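SPD1 nuclease (Streptococcus pyogenes, PDB 2XGR) probably cleaves DNA as a prophage-encoded, secreted, metal-binding endonuclease of the DNA/RNA non-specific (His-Me finger) family. Local coordinates at residues A142-G147 / L232-P237. Numbering follows the deposited sequence.
Sequences AWLNTG and LENSAP
One face of the W143 indole is covered by P237, whose CD lies 3.5 Å from the centroid of the five-membered ring, 16° off the normal, in a CH-pi contact. P237 CG sits over the six-membered ring, 3.9 Å from CZ2. On the opposite face G147 O stands 3.9 Å above the plane, nearer the ring's edge than its centre; this carbonyl is hydrogen-bonded to N156 ND2. S235 O approaches CD1 obliquely at 3.5 Å, and NE1 donates a hydrogen bond to E158 OE1. With chi1 at -174°, CG of W143 is anti to the backbone N, which places it beside P237 CD; at the root of the side chain CB meets A236 CB at 3.6 Å. The short helix 142-146 follows strand 137-139, antiparallel partner of strand 119-121, consistent with the beta-beta-alpha metal motif of His-Me finger nucleases, and packs against the chain leaving strand 228-233 of the large antiparallel sheet. Deeper in, L144 forks over this exit: CD1 packs on L232 CB at 3.5 Å, while CD2 lies 3.5 Å from N234 OD1. The buried N234 amide is held by polar partners, OD1 accepting from T141 N and ND2 donating to P194 O and A139 O. T141 OG1 also bridges the segments, hydrogen-bonded to both S235 O and L144 N.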
loop_
_atom_site.group_PDB
_atom_site.type_symbol
_atom_site.label_atom_id
_atom_site.label_comp_id
_atom_site.label_asym_id
_atom_site.label_seq_id
_atom_site.Cartn_x
_atom_site.Cartn_y
_atom_site.Cartn_z
ATOM N N ALA A 142 -9.534 -9.674 6.633
ATOM C CA ALA A 142 -10.482 -8.809 5.871
ATOM C C ALA A 142 -10.506 -7.410 6.452
ATOM O O ALA A 142 -10.506 -6.437 5.698
ATOM C CB ALA A 142 -11.934 -9.474 5.964
ATOM N N TRP A 143 -10.381 -7.296 7.786
ATOM C CA TRP A 143 -10.266 -6.030 8.473
ATOM C C TRP A 143 -9.095 -5.203 7.905
ATOM O O TRP A 143 -9.284 -4.024 7.536
ATOM C CB TRP A 143 -10.101 -6.263 10.026
ATOM C CG TRP A 143 -10.121 -5.038 10.849
ATOM C CD1 TRP A 143 -9.042 -4.419 11.416
ATOM C CD2 TRP A 143 -11.267 -4.322 11.291
ATOM N NE1 TRP A 143 -9.443 -3.315 12.124
ATOM C CE2 TRP A 143 -10.808 -3.245 12.088
ATOM C CE3 TRP A 143 -12.648 -4.509 11.127
ATOM C CZ2 TRP A 143 -11.676 -2.348 12.702
ATOM C CZ3 TRP A 143 -13.504 -3.618 11.755
ATOM C CH2 TRP A 143 -13.016 -2.538 12.488
ATOM N N LEU A 144 -7.915 -5.812 7.806
ATOM C CA LEU A 144 -6.739 -5.068 7.281
ATOM C C LEU A 144 -6.954 -4.743 5.792
ATOM O O LEU A 144 -6.598 -3.672 5.304
ATOM C CB LEU A 144 -5.472 -5.902 7.439
ATOM C CG LEU A 144 -4.234 -5.227 6.822
ATOM C CD1 LEU A 144 -4.006 -3.804 7.299
ATOM C CD2 LEU A 144 -3.024 -6.116 7.158
ATOM N N ASN A 145 -7.521 -5.694 5.067
ATOM C CA ASN A 145 -7.606 -5.536 3.622
ATOM C C ASN A 145 -8.598 -4.399 3.217
ATOM O O ASN A 145 -8.228 -3.405 2.575
ATOM C CB ASN A 145 -7.988 -6.872 2.986
ATOM C CG ASN A 145 -8.155 -6.782 1.440
ATOM O OD1 ASN A 145 -7.247 -6.390 0.730
ATOM N ND2 ASN A 145 -9.304 -7.265 0.940
ATOM N N THR A 146 -9.853 -4.546 3.598
ATOM C CA THR A 146 -10.834 -3.499 3.218
ATOM C C THR A 146 -11.506 -2.848 4.429
ATOM O O THR A 146 -12.444 -2.028 4.228
ATOM C CB THR A 146 -11.984 -4.099 2.331
ATOM O OG1 THR A 146 -12.493 -5.268 2.995
ATOM C CG2 THR A 146 -11.549 -4.473 0.937
ATOM N N GLY A 147 -11.011 -3.062 5.657
ATOM C CA GLY A 147 -11.523 -2.268 6.757
ATOM C C GLY A 147 -12.864 -2.701 7.385
ATOM O O GLY A 147 -13.492 -1.932 8.113
ATOM N N LEU A 232 0.240 -0.639 9.645
ATOM C CA LEU A 232 -1.045 -1.221 10.014
ATOM C C LEU A 232 -0.877 -2.601 10.569
ATOM O O LEU A 232 -0.019 -3.373 10.107
ATOM C CB LEU A 232 -1.974 -1.299 8.772
ATOM C CG LEU A 232 -2.277 0.047 8.133
ATOM C CD1 LEU A 232 -3.241 -0.128 6.887
ATOM C CD2 LEU A 232 -2.957 0.939 9.147
ATOM N N GLU A 233 -1.709 -2.926 11.557
ATOM C CA GLU A 233 -1.663 -4.264 12.150
ATOM C C GLU A 233 -2.443 -5.257 11.323
ATOM O O GLU A 233 -3.577 -4.969 10.876
ATOM C CB GLU A 233 -2.254 -4.222 13.620
ATOM C CG GLU A 233 -1.542 -3.301 14.578
ATOM C CD GLU A 233 -0.098 -3.715 14.910
ATOM O OE1 GLU A 233 0.201 -4.932 15.017
ATOM O OE2 GLU A 233 0.754 -2.790 15.001
ATOM N N ASN A 234 -1.893 -6.457 11.162
ATOM C CA ASN A 234 -2.573 -7.529 10.461
ATOM C C ASN A 234 -3.284 -8.373 11.541
ATOM O O ASN A 234 -2.738 -9.384 12.022
ATOM C CB ASN A 234 -1.601 -8.369 9.654
ATOM C CG ASN A 234 -2.282 -9.343 8.700
ATOM O OD1 ASN A 234 -3.513 -9.268 8.473
ATOM N ND2 ASN A 234 -1.485 -10.193 8.065
ATOM N N SER A 235 -4.472 -7.904 11.930
ATOM C CA SER A 235 -5.327 -8.524 12.945
ATOM C C SER A 235 -6.774 -8.114 12.666
ATOM O O SER A 235 -7.037 -7.321 11.736
ATOM C CB SER A 235 -4.883 -8.043 14.356
ATOM O OG SER A 235 -5.014 -6.640 14.458
ATOM N N ALA A 236 -7.701 -8.563 13.504
ATOM C CA ALA A 236 -9.093 -8.120 13.357
ATOM C C ALA A 236 -9.783 -8.241 14.699
ATOM O O ALA A 236 -9.441 -9.150 15.470
ATOM C CB ALA A 236 -9.826 -8.983 12.353
ATOM N N PRO A 237 -10.776 -7.377 14.947
ATOM C CA PRO A 237 -11.420 -7.279 16.255
ATOM C C PRO A 237 -11.884 -8.614 16.825
ATOM O O PRO A 237 -11.756 -8.835 18.039
ATOM C CB PRO A 237 -12.616 -6.398 15.962
ATOM C CG PRO A 237 -12.087 -5.472 14.917
ATOM C CD PRO A 237 -11.267 -6.333 14.033
#